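Local coordinates for Pab-dependent poly(a)-specific ribonuclease subunit PAN2 (Neurospora crassa, PDB 4CZW), which is the catalytic subunit of the PAN deadenylation complex, whose exonuclease domain shortens mRNA poly(A) tails beside a ubiquitin-protease-like scaffold domain predicted to be inactive, at residues F140-I145 with P264-L269; L54-Y59 with V389-V394; F164-P169 with V176-E181; T60-N65 with T157-T162. All coordinates share one frame; numbering follows the deposited sequence.

Contact 1. Residues F140-I145 with P264-L269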
# COMPACT_ATOMS: atom_id res chain seq x y z
N PHE A 140 -11.84 3.35 -8.11
CA PHE A 140 -10.74 3.83 -8.94
C PHE A 140 -9.55 2.87 -8.91
O PHE A 140 -8.96 2.57 -9.94
CB PHE A 140 -10.29 5.23 -8.48
CG PHE A 140 -9.27 5.86 -9.37
CD1 PHE A 140 -9.65 6.48 -10.55
CD2 PHE A 140 -7.93 5.86 -9.03
CE1 PHE A 140 -8.71 7.07 -11.38
CE2 PHE A 140 -6.98 6.45 -9.85
CZ PHE A 140 -7.37 7.06 -11.02
N LEU A 141 -9.20 2.40 -7.71
CA LEU A 141 -8.07 1.49 -7.55
C LEU A 141 -8.32 0.14 -8.21
O LEU A 141 -7.48 -0.34 -8.97
CB LEU A 141 -7.75 1.29 -6.07
CG LEU A 141 -6.84 2.34 -5.43
CD1 LEU A 141 -6.55 2.00 -3.98
CD2 LEU A 141 -5.55 2.47 -6.22
N PHE A 142 -9.47 -0.46 -7.92
CA PHE A 142 -9.82 -1.76 -8.48
C PHE A 142 -9.81 -1.75 -10.01
O PHE A 142 -9.48 -2.75 -10.64
CB PHE A 142 -11.19 -2.22 -7.97
CG PHE A 142 -11.13 -3.01 -6.70
CD1 PHE A 142 -10.64 -2.44 -5.53
CD2 PHE A 142 -11.56 -4.33 -6.67
CE1 PHE A 142 -10.59 -3.17 -4.36
CE2 PHE A 142 -11.50 -5.06 -5.50
CZ PHE A 142 -11.02 -4.48 -4.34
N ASP A 143 -10.18 -0.61 -10.59
CA ASP A 143 -10.17 -0.46 -12.04
C ASP A 143 -8.75 -0.31 -12.57
O ASP A 143 -8.38 -0.94 -13.56
CB ASP A 143 -11.02 0.74 -12.45
CG ASP A 143 -11.04 0.95 -13.95
OD1 ASP A 143 -10.95 -0.05 -14.70
OD2 ASP A 143 -11.15 2.11 -14.39
N LYS A 144 -7.96 0.52 -11.90
CA LYS A 144 -6.60 0.81 -12.34
C LYS A 144 -5.67 -0.39 -12.20
O LYS A 144 -4.91 -0.70 -13.12
CB LYS A 144 -6.03 2.00 -11.57
CG LYS A 144 -6.58 3.34 -12.03
CD LYS A 144 -6.22 3.61 -13.48
CE LYS A 144 -6.77 4.94 -13.97
NZ LYS A 144 -6.44 5.18 -15.40
N ILE A 145 -5.73 -1.07 -11.06
CA ILE A 145 -4.84 -2.20 -10.82
C ILE A 145 -5.23 -3.41 -11.66
O ILE A 145 -4.43 -4.32 -11.86
CB ILE A 145 -4.82 -2.60 -9.33
CG1 ILE A 145 -6.16 -3.24 -8.92
CG2 ILE A 145 -4.50 -1.40 -8.45
CD1 ILE A 145 -6.18 -3.73 -7.49
N PRO A 264 -16.88 -12.19 -8.11
CA PRO A 264 -15.42 -12.09 -7.95
C PRO A 264 -14.90 -12.83 -6.72
O PRO A 264 -15.64 -13.00 -5.75
CB PRO A 264 -15.19 -10.58 -7.82
CG PRO A 264 -16.47 -10.05 -7.28
CD PRO A 264 -17.54 -10.89 -7.92
N ALA A 265 -13.65 -13.25 -6.77
CA ALA A 265 -13.01 -13.90 -5.63
C ALA A 265 -12.82 -12.90 -4.50
O ALA A 265 -12.88 -13.26 -3.32
CB ALA A 265 -11.67 -14.50 -6.05
N VAL A 266 -12.59 -11.65 -4.87
CA VAL A 266 -12.52 -10.56 -3.90
C VAL A 266 -13.77 -9.69 -4.02
O VAL A 266 -14.02 -9.07 -5.06
CB VAL A 266 -11.27 -9.68 -4.11
CG1 VAL A 266 -11.30 -8.49 -3.16
CG2 VAL A 266 -10.01 -10.50 -3.91
N LEU A 267 -14.57 -9.66 -2.96
CA LEU A 267 -15.86 -8.97 -2.99
C LEU A 267 -15.83 -7.65 -2.23
O LEU A 267 -16.03 -7.63 -1.01
CB LEU A 267 -16.95 -9.88 -2.44
CG LEU A 267 -18.40 -9.39 -2.58
CD1 LEU A 267 -18.76 -9.23 -4.05
CD2 LEU A 267 -19.36 -10.34 -1.88
N ALA A 268 -15.58 -6.56 -2.94
CA ALA A 268 -15.61 -5.23 -2.35
C ALA A 268 -17.01 -4.65 -2.41
O ALA A 268 -17.66 -4.69 -3.46
CB ALA A 268 -14.61 -4.32 -3.05
N LEU A 269 -17.48 -4.10 -1.29
CA LEU A 269 -18.86 -3.62 -1.20
C LEU A 269 -18.95 -2.20 -0.63
O LEU A 269 -18.39 -1.91 0.42
CB LEU A 269 -19.69 -4.57 -0.35
CG LEU A 269 -19.78 -6.02 -0.82
CD1 LEU A 269 -20.54 -6.87 0.20
CD2 LEU A 269 -20.45 -6.10 -2.18

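Contact 2. Residues L54-Y59 with V389-V394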
# COMPACT_ATOMS: atom_id res chain seq x y z
N LEU A 54 -6.15 1.03 2.39
CA LEU A 54 -4.88 0.35 2.16
C LEU A 54 -4.68 -0.79 3.16
O LEU A 54 -4.16 -1.85 2.80
CB LEU A 54 -3.72 1.33 2.23
CG LEU A 54 -3.65 2.40 1.14
CD1 LEU A 54 -2.51 3.37 1.40
CD2 LEU A 54 -3.51 1.76 -0.23
N GLN A 55 -5.09 -0.56 4.40
CA GLN A 55 -4.97 -1.57 5.44
C GLN A 55 -5.86 -2.77 5.14
O GLN A 55 -5.41 -3.92 5.18
CB GLN A 55 -5.34 -0.99 6.81
CG GLN A 55 -4.39 0.07 7.33
CD GLN A 55 -3.11 -0.51 7.90
OE1 GLN A 55 -2.86 -1.71 7.80
NE2 GLN A 55 -2.29 0.34 8.51
N VAL A 56 -7.12 -2.50 4.83
CA VAL A 56 -8.10 -3.54 4.54
C VAL A 56 -7.67 -4.38 3.34
O VAL A 56 -7.79 -5.61 3.35
CB VAL A 56 -9.49 -2.93 4.27
CG1 VAL A 56 -10.46 -4.01 3.82
CG2 VAL A 56 -10.02 -2.24 5.52
N MSE A 57 -7.16 -3.72 2.30
CA MSE A 57 -6.68 -4.42 1.11
C MSE A 57 -5.44 -5.26 1.40
O MSE A 57 -5.27 -6.34 0.84
CB MSE A 57 -6.38 -3.42 -0.01
CG MSE A 57 -7.60 -2.71 -0.57
SE MSE A 57 -7.14 -1.49 -2.01
CE MSE A 57 -6.40 -2.77 -3.27
N HIS A 58 -4.58 -4.75 2.28
CA HIS A 58 -3.32 -5.42 2.60
C HIS A 58 -3.54 -6.77 3.27
O HIS A 58 -2.80 -7.72 3.02
CB HIS A 58 -2.45 -4.53 3.49
CG HIS A 58 -1.23 -5.22 4.02
ND1 HIS A 58 -1.11 -5.63 5.33
CD2 HIS A 58 -0.08 -5.59 3.41
CE1 HIS A 58 0.06 -6.21 5.51
NE2 HIS A 58 0.71 -6.20 4.35
N TYR A 59 -4.54 -6.84 4.14
CA TYR A 59 -4.84 -8.08 4.85
C TYR A 59 -5.86 -8.91 4.09
O TYR A 59 -6.49 -9.81 4.65
CB TYR A 59 -5.32 -7.78 6.27
CG TYR A 59 -4.23 -7.19 7.14
CD1 TYR A 59 -3.30 -8.01 7.77
CD2 TYR A 59 -4.13 -5.82 7.33
CE1 TYR A 59 -2.30 -7.48 8.56
CE2 TYR A 59 -3.14 -5.28 8.13
CZ TYR A 59 -2.23 -6.12 8.74
OH TYR A 59 -1.23 -5.58 9.53
N VAL A 389 -16.92 0.92 3.41
CA VAL A 389 -16.53 -0.15 2.50
C VAL A 389 -16.37 -1.46 3.25
O VAL A 389 -15.70 -1.52 4.28
CB VAL A 389 -15.21 0.19 1.77
CG1 VAL A 389 -14.87 -0.89 0.76
CG2 VAL A 389 -15.31 1.55 1.09
N VAL A 390 -16.99 -2.52 2.73
CA VAL A 390 -16.91 -3.84 3.35
C VAL A 390 -16.20 -4.81 2.41
O VAL A 390 -16.54 -4.90 1.23
CB VAL A 390 -18.31 -4.38 3.70
CG1 VAL A 390 -18.21 -5.77 4.29
CG2 VAL A 390 -19.01 -3.44 4.66
N MSE A 391 -15.22 -5.53 2.93
CA MSE A 391 -14.38 -6.40 2.10
C MSE A 391 -14.54 -7.88 2.42
O MSE A 391 -14.26 -8.32 3.54
CB MSE A 391 -12.91 -6.00 2.25
CG MSE A 391 -11.98 -6.70 1.28
SE MSE A 391 -12.10 -5.99 -0.53
CE MSE A 391 -11.44 -4.18 -0.20
N PHE A 392 -14.99 -8.64 1.43
CA PHE A 392 -15.06 -10.09 1.54
C PHE A 392 -14.10 -10.75 0.56
O PHE A 392 -13.82 -10.20 -0.51
CB PHE A 392 -16.48 -10.60 1.28
CG PHE A 392 -17.43 -10.38 2.42
CD1 PHE A 392 -17.54 -11.31 3.44
CD2 PHE A 392 -18.24 -9.26 2.47
CE1 PHE A 392 -18.42 -11.12 4.49
CE2 PHE A 392 -19.12 -9.06 3.52
CZ PHE A 392 -19.21 -9.99 4.53
N GLN A 393 -13.60 -11.92 0.92
CA GLN A 393 -12.86 -12.75 -0.02
C GLN A 393 -13.26 -14.20 0.19
O GLN A 393 -13.77 -14.56 1.25
CB GLN A 393 -11.35 -12.57 0.14
CG GLN A 393 -10.72 -13.44 1.22
CD GLN A 393 -9.23 -13.65 1.00
OE1 GLN A 393 -8.62 -13.01 0.15
NE2 GLN A 393 -8.64 -14.55 1.78
N VAL A 394 -13.03 -15.04 -0.82
CA VAL A 394 -13.38 -16.45 -0.73
C VAL A 394 -12.60 -17.12 0.40
O VAL A 394 -11.40 -16.91 0.55
CB VAL A 394 -13.12 -17.18 -2.06
CG1 VAL A 394 -14.14 -16.75 -3.10
CG2 VAL A 394 -11.71 -16.92 -2.57

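Contact 3. Residues F164-P169 with V176-E181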
# COMPACT_ATOMS: atom_id res chain seq x y z
N PHE A 164 -8.27 -21.90 -7.74
CA PHE A 164 -9.36 -22.16 -8.67
C PHE A 164 -9.28 -23.57 -9.24
O PHE A 164 -10.06 -23.94 -10.12
CB PHE A 164 -9.36 -21.13 -9.79
CG PHE A 164 -9.55 -19.71 -9.32
CD1 PHE A 164 -10.39 -19.44 -8.24
CD2 PHE A 164 -8.89 -18.66 -9.93
CE1 PHE A 164 -10.57 -18.14 -7.80
CE2 PHE A 164 -9.07 -17.36 -9.49
CZ PHE A 164 -9.91 -17.10 -8.42
N LYS A 165 -8.34 -24.36 -8.72
CA LYS A 165 -8.16 -25.76 -9.09
C LYS A 165 -8.01 -25.96 -10.60
O LYS A 165 -8.52 -26.93 -11.16
CB LYS A 165 -9.33 -26.60 -8.57
CG LYS A 165 -9.39 -26.67 -7.05
CD LYS A 165 -10.59 -27.47 -6.57
CE LYS A 165 -10.61 -27.56 -5.05
NZ LYS A 165 -11.81 -28.29 -4.56
N LEU A 166 -7.31 -25.03 -11.24
CA LEU A 166 -7.03 -25.13 -12.67
C LEU A 166 -5.88 -26.10 -12.91
O LEU A 166 -5.03 -26.30 -12.04
CB LEU A 166 -6.71 -23.76 -13.25
CG LEU A 166 -7.75 -22.66 -13.01
CD1 LEU A 166 -7.15 -21.29 -13.30
CD2 LEU A 166 -8.98 -22.89 -13.87
N ASN A 167 -5.85 -26.70 -14.10
CA ASN A 167 -4.77 -27.62 -14.46
C ASN A 167 -3.61 -26.87 -15.11
O ASN A 167 -2.46 -27.00 -14.69
CB ASN A 167 -5.29 -28.71 -15.39
CG ASN A 167 -6.36 -29.57 -14.75
OD1 ASN A 167 -6.38 -29.74 -13.53
ND2 ASN A 167 -7.24 -30.13 -15.57
N GLN A 168 -3.93 -26.09 -16.13
CA GLN A 168 -2.93 -25.27 -16.81
C GLN A 168 -2.92 -23.86 -16.22
O GLN A 168 -3.94 -23.38 -15.74
CB GLN A 168 -3.23 -25.21 -18.31
CG GLN A 168 -3.26 -26.57 -18.99
CD GLN A 168 -3.67 -26.49 -20.45
OE1 GLN A 168 -4.01 -25.42 -20.95
NE2 GLN A 168 -3.64 -27.63 -21.14
N PRO A 169 -1.75 -23.21 -16.24
CA PRO A 169 -1.64 -21.84 -15.71
C PRO A 169 -2.51 -20.85 -16.48
O PRO A 169 -2.41 -20.78 -17.71
CB PRO A 169 -0.15 -21.51 -15.88
CG PRO A 169 0.33 -22.44 -16.94
CD PRO A 169 -0.45 -23.70 -16.74
N VAL A 176 -7.50 -11.87 -13.60
CA VAL A 176 -7.82 -10.63 -12.91
C VAL A 176 -9.32 -10.34 -12.98
O VAL A 176 -9.88 -9.64 -12.14
CB VAL A 176 -7.03 -9.43 -13.49
CG1 VAL A 176 -7.52 -9.08 -14.89
CG2 VAL A 176 -7.12 -8.22 -12.57
N LYS A 177 -9.98 -10.91 -13.99
CA LYS A 177 -11.41 -10.76 -14.16
C LYS A 177 -12.17 -11.60 -13.14
O LYS A 177 -13.16 -11.16 -12.56
CB LYS A 177 -11.83 -11.14 -15.58
CG LYS A 177 -13.28 -10.84 -15.92
CD LYS A 177 -13.56 -11.11 -17.39
CE LYS A 177 -15.00 -10.79 -17.74
NZ LYS A 177 -15.96 -11.62 -16.96
N ARG A 178 -11.68 -12.82 -12.91
CA ARG A 178 -12.29 -13.73 -11.95
C ARG A 178 -12.03 -13.26 -10.52
O ARG A 178 -12.77 -13.62 -9.60
CB ARG A 178 -11.76 -15.15 -12.16
CG ARG A 178 -12.45 -16.22 -11.32
CD ARG A 178 -11.99 -17.61 -11.71
NE ARG A 178 -12.62 -18.64 -10.89
CZ ARG A 178 -12.49 -19.95 -11.10
NH1 ARG A 178 -11.75 -20.39 -12.11
NH2 ARG A 178 -13.10 -20.82 -10.31
N LEU A 179 -11.00 -12.45 -10.35
CA LEU A 179 -10.59 -11.99 -9.02
C LEU A 179 -11.34 -10.75 -8.56
O LEU A 179 -11.69 -10.63 -7.39
CB LEU A 179 -9.08 -11.72 -9.00
CG LEU A 179 -8.16 -12.94 -9.02
CD1 LEU A 179 -6.74 -12.54 -9.39
CD2 LEU A 179 -8.19 -13.65 -7.68
N LEU A 180 -11.60 -9.82 -9.48
CA LEU A 180 -12.14 -8.52 -9.11
C LEU A 180 -13.50 -8.20 -9.73
O LEU A 180 -14.27 -7.42 -9.17
CB LEU A 180 -11.15 -7.42 -9.48
CG LEU A 180 -9.73 -7.55 -8.93
CD1 LEU A 180 -8.88 -6.35 -9.34
CD2 LEU A 180 -9.74 -7.71 -7.42
N GLU A 181 -13.80 -8.81 -10.87
CA GLU A 181 -15.02 -8.45 -11.61
C GLU A 181 -16.22 -9.33 -11.30
O GLU A 181 -16.08 -10.52 -11.02
CB GLU A 181 -14.76 -8.49 -13.12
CG GLU A 181 -13.85 -7.39 -13.63
CD GLU A 181 -13.91 -7.25 -15.14
OE1 GLU A 181 -14.87 -7.77 -15.74
OE2 GLU A 181 -12.99 -6.63 -15.72

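Contact 4. Residues T60-N65 with T157-T162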
# COMPACT_ATOMS: atom_id res chain seq x y z
N THR A 60 -6.03 -8.59 2.81
CA THR A 60 -6.79 -9.42 1.89
C THR A 60 -5.81 -10.19 1.03
O THR A 60 -5.29 -9.66 0.04
CB THR A 60 -7.73 -8.58 1.00
OG1 THR A 60 -8.53 -7.72 1.83
CG2 THR A 60 -8.64 -9.48 0.19
N PRO A 61 -5.53 -11.45 1.40
CA PRO A 61 -4.50 -12.32 0.81
C PRO A 61 -4.44 -12.29 -0.71
O PRO A 61 -3.35 -12.23 -1.28
CB PRO A 61 -4.90 -13.71 1.31
CG PRO A 61 -5.55 -13.45 2.62
CD PRO A 61 -6.29 -12.15 2.46
N LEU A 62 -5.60 -12.32 -1.36
CA LEU A 62 -5.65 -12.31 -2.82
C LEU A 62 -5.20 -10.96 -3.39
O LEU A 62 -4.62 -10.91 -4.47
CB LEU A 62 -7.06 -12.64 -3.31
CG LEU A 62 -7.50 -14.09 -3.12
CD1 LEU A 62 -8.92 -14.29 -3.62
CD2 LEU A 62 -6.53 -15.03 -3.84
N LEU A 63 -5.47 -9.89 -2.66
CA LEU A 63 -5.08 -8.55 -3.09
C LEU A 63 -3.60 -8.30 -2.86
O LEU A 63 -2.92 -7.71 -3.71
CB LEU A 63 -5.91 -7.48 -2.38
CG LEU A 63 -7.38 -7.38 -2.78
CD1 LEU A 63 -8.06 -6.23 -2.05
CD2 LEU A 63 -7.51 -7.21 -4.29
N ARG A 64 -3.08 -8.74 -1.72
CA ARG A 64 -1.68 -8.54 -1.38
C ARG A 64 -0.77 -9.31 -2.33
O ARG A 64 0.23 -8.78 -2.81
CB ARG A 64 -1.39 -8.94 0.07
CG ARG A 64 -0.01 -8.53 0.55
CD ARG A 64 0.48 -9.37 1.73
NE ARG A 64 -0.23 -9.07 2.97
CZ ARG A 64 0.05 -9.63 4.14
NH1 ARG A 64 1.03 -10.53 4.23
NH2 ARG A 64 -0.63 -9.30 5.23
N ASN A 65 -1.12 -10.57 -2.59
CA ASN A 65 -0.37 -11.39 -3.52
C ASN A 65 -0.38 -10.80 -4.93
O ASN A 65 0.65 -10.71 -5.58
CB ASN A 65 -0.92 -12.82 -3.54
CG ASN A 65 -0.19 -13.72 -4.51
OD1 ASN A 65 0.88 -14.25 -4.20
ND2 ASN A 65 -0.75 -13.90 -5.70
N THR A 157 1.26 -17.02 -11.15
CA THR A 157 -0.17 -17.16 -10.96
C THR A 157 -0.47 -18.51 -10.34
O THR A 157 -1.56 -19.06 -10.50
CB THR A 157 -0.94 -17.01 -12.29
OG1 THR A 157 -0.56 -18.06 -13.18
CG2 THR A 157 -0.65 -15.67 -12.93
N GLU A 158 0.52 -19.05 -9.63
CA GLU A 158 0.43 -20.39 -9.06
C GLU A 158 -0.59 -20.48 -7.93
O GLU A 158 -1.27 -21.49 -7.77
CB GLU A 158 1.81 -20.83 -8.55
CG GLU A 158 1.88 -22.28 -8.10
CD GLU A 158 1.71 -23.26 -9.25
OE1 GLU A 158 1.99 -22.87 -10.40
OE2 GLU A 158 1.31 -24.41 -8.99
N LEU A 159 -0.69 -19.41 -7.14
CA LEU A 159 -1.65 -19.36 -6.04
C LEU A 159 -3.07 -19.44 -6.57
O LEU A 159 -3.88 -20.24 -6.09
CB LEU A 159 -1.46 -18.07 -5.22
CG LEU A 159 -2.19 -17.90 -3.89
CD1 LEU A 159 -1.43 -16.93 -3.01
CD2 LEU A 159 -3.62 -17.42 -4.06
N GLU A 160 -3.38 -18.61 -7.56
CA GLU A 160 -4.72 -18.55 -8.12
C GLU A 160 -5.08 -19.83 -8.87
O GLU A 160 -6.23 -20.27 -8.85
CB GLU A 160 -4.84 -17.35 -9.06
CG GLU A 160 -4.59 -15.99 -8.41
CD GLU A 160 -3.12 -15.63 -8.36
OE1 GLU A 160 -2.26 -16.53 -8.48
OE2 GLU A 160 -2.81 -14.43 -8.20
N ARG A 161 -4.09 -20.43 -9.52
CA ARG A 161 -4.29 -21.68 -10.25
C ARG A 161 -4.67 -22.80 -9.29
O ARG A 161 -5.57 -23.60 -9.57
CB ARG A 161 -3.03 -22.06 -11.03
CG ARG A 161 -3.22 -23.25 -11.96
CD ARG A 161 -1.88 -23.79 -12.44
NE ARG A 161 -1.09 -24.33 -11.33
CZ ARG A 161 -1.20 -25.57 -10.88
NH1 ARG A 161 -2.07 -26.41 -11.42
NH2 ARG A 161 -0.44 -25.98 -9.87
N THR A 162 -3.98 -22.85 -8.15
CA THR A 162 -4.27 -23.84 -7.12
C THR A 162 -5.63 -23.55 -6.47
O THR A 162 -6.41 -24.47 -6.22
CB THR A 162 -3.18 -23.85 -6.03
OG1 THR A 162 -1.92 -24.17 -6.63
CG2 THR A 162 -3.50 -24.88 -4.95
O HOH W 1 -3.74 -13.33 -5.85

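Contact 1. Residues F140-I145 with P264-L269
The Phe-142 side chain leaves helix 130-149 at chi1 -90°, and this carries the far end of its ring to Val-266 and Ala-268. On the strand, Val-266 holds CG1 anti to the backbone N (chi1 175°), which turns that methyl to the ring. The touching ring atoms are CE2 and CZ. Val-266 CG1 sits at the ring edge, near its plane, 4.2 Å from Phe-142 CE2. Ala-268 CB approaches obliquely and lies 3.8 Å from Phe-142 CZ.

The contact joins a helix to one face of the mixed sheet of the USP-like domain. This is consistent with thumb helices packing on the palm sheet, as in other USP folds. Strand alternation sets the pattern: Val-266 and Ala-268 point toward the helix, while Leu-267 between them points away. All three touching residues are buried, and the pairing is wholly apolar. Replacing Phe-142 by an alanine would remove the ring, and Val-266 CG1 and Ala-268 CB would probably lose their partner on helix 130-149, leaving a gap on that side. Leu-63 of helix 61-71 touches both Phe-142 and Val-266. Met-391 of the next strand packs against Val-266 and Ala-268.

Contact 2. Residues L54-Y59 with V389-V394
Val-56 and Met-57 meet a single strand residue, Met-391. Both methionines are present as selenomethionine. Val-56 CG1 touches Met-391 CB at 3.5 Å and Met-391 CG at 4.0 Å. Beyond the selenium, Met-391 CE reaches Met-57 CG at 4.1 Å. It is also 4.1 Å from Val-56 CG1, so one valine methyl is met by both ends of the bent chain.

The torsions explain this. Met-391 sets CG anti to its backbone N (chi1 -172°), then bends at chi2 (75°) and again at chi3, which folds the terminal methyl back to the helix. Val-56 has CG1 beside its carbonyl carbon, on the strand side. The contact is buried and apolar.

Further out, hydrogen bonds place both partners. The Thr-60 hydroxyl OG1 bonds to Val-56 O near the helix end, where Tyr-59 is the first residue to leave helical angles. Backbone bonds tie Met-391 to Val-326 and Gly-327 of strand 321-334. In active USPs the matching helix follows the catalytic cysteine; this domain is predicted to be inactive. Met-57 also touches Leu-85 and Phe-89, so helix 51-58 packs against helix 81-94 as well as strand 385-394, itself paired between strands 266-270 and 321-334.

Contact 3. Residues F164-P169 with V176-E181
Phe-164 and Arg-178 lie flat on each other. The guanidinium lies over one face of the ring, offset toward Phe-164 CG, with NE above the ring centre. The planes are 6° apart and the centres 3.9 Å apart. Leu-179 CD2 meets the ring at its edge, near the plane, 3.9 Å from Phe-164 CZ. At the edge of the guanidinium is Leu-166 CD2, 4.1 Å from Arg-178 NH1.

This is a cation-pi stack in the USP-like domain, between the loop after helix 158-163 and the last turn of helix 172-180. A Schellman motif ends helix 158-163: Leu-166 N bonds to Arg-161 O and Lys-165 N to Thr-162 O. Lys-165, with positive phi, is its C-prime residue. Phe-164 and Leu-166, on either side of it, both point toward helix 172-180.

Arg-178 reaches them because CG is anti to its backbone N (chi1 -174°) and the chain stays extended to NE. The side chain therefore runs over the ring from one end to the other. Its methylene CD makes a CH-pi contact, 3.7 Å from the centroid of the Phe-164 ring and 13° off the normal. Phe-164 and Leu-179 also touch Ala-265, whose backbone bonds to that of Arg-178. Past the ring, Arg-178 NH1 comes to 3.4 Å from Phe-164 CB.

Contact 4. Residues T60-N65 with T157-T162
Leu-159 and Glu-160 of helix 158-163 meet Leu-62 and Asn-65 of helix 61-71, two helices of the USP-like domain. The two short helix segments run roughly antiparallel, at 148°, with axes 11.3 Å apart at closest approach. After Thr-157 at the N-cap, Glu-158 forms a salt bridge with Arg-161 along its own helix, on a flank away from the contact.

Leu-159 comes next and points toward the other helix. Its CG is anti to the backbone N (chi1 -170°), which carries the branch across to helix 61-71, where the two methyls take different partners. CD2 meets Leu-62 CD2 at 3.8 Å, and CD1 lies alongside the amide, 3.7 Å from Asn-65 OD1. That oxygen is hydrogen-bonded to Gln-69 NE2. Glu-160 bends at chi2, which brings OE2 within 3.3 Å of Asn-65 ND2, with amide and carboxylate planes 63° apart.

A water completes the link. It accepts from Asn-65 ND2 (3.0 Å) and donates to Glu-160 OE2 (2.8 Å) and Leu-62 O. Thr-162 closes the segment with OG1 hydrogen-bonded to Glu-158 O. With a leucine in place of Asn-65, the water would probably lose its donor and Gln-69 its acceptor. The water's hydrogen bond would probably offset part of the cost of burying the Glu-160 carboxylate.

In the fold
From the N terminus, 54-59 opens contact 2 and 60-65 opens contact 4. Segment 140-145 then opens contact 1. Segment 157-162 closes contact 4, so contacts 1 and 4 cross. Contact 3 follows in series, closing a short local loop nested inside contact 1. Segment 264-269 closes contact 1, and 389-394 closes contact 2, whose loop encloses the other three. Contacts 1 and 2 set helices 130-149 and 51-58 on neighbouring strands of the mixed sheet, joined by a probable Leu-267 N to Phe-392 O bond. Another probable bond, Val-266 N to Leu-179 O, joins contact 3 to contact 1. Contacts 3 and 4 link helices 61-71, 158-163 and 172-180 and their loop.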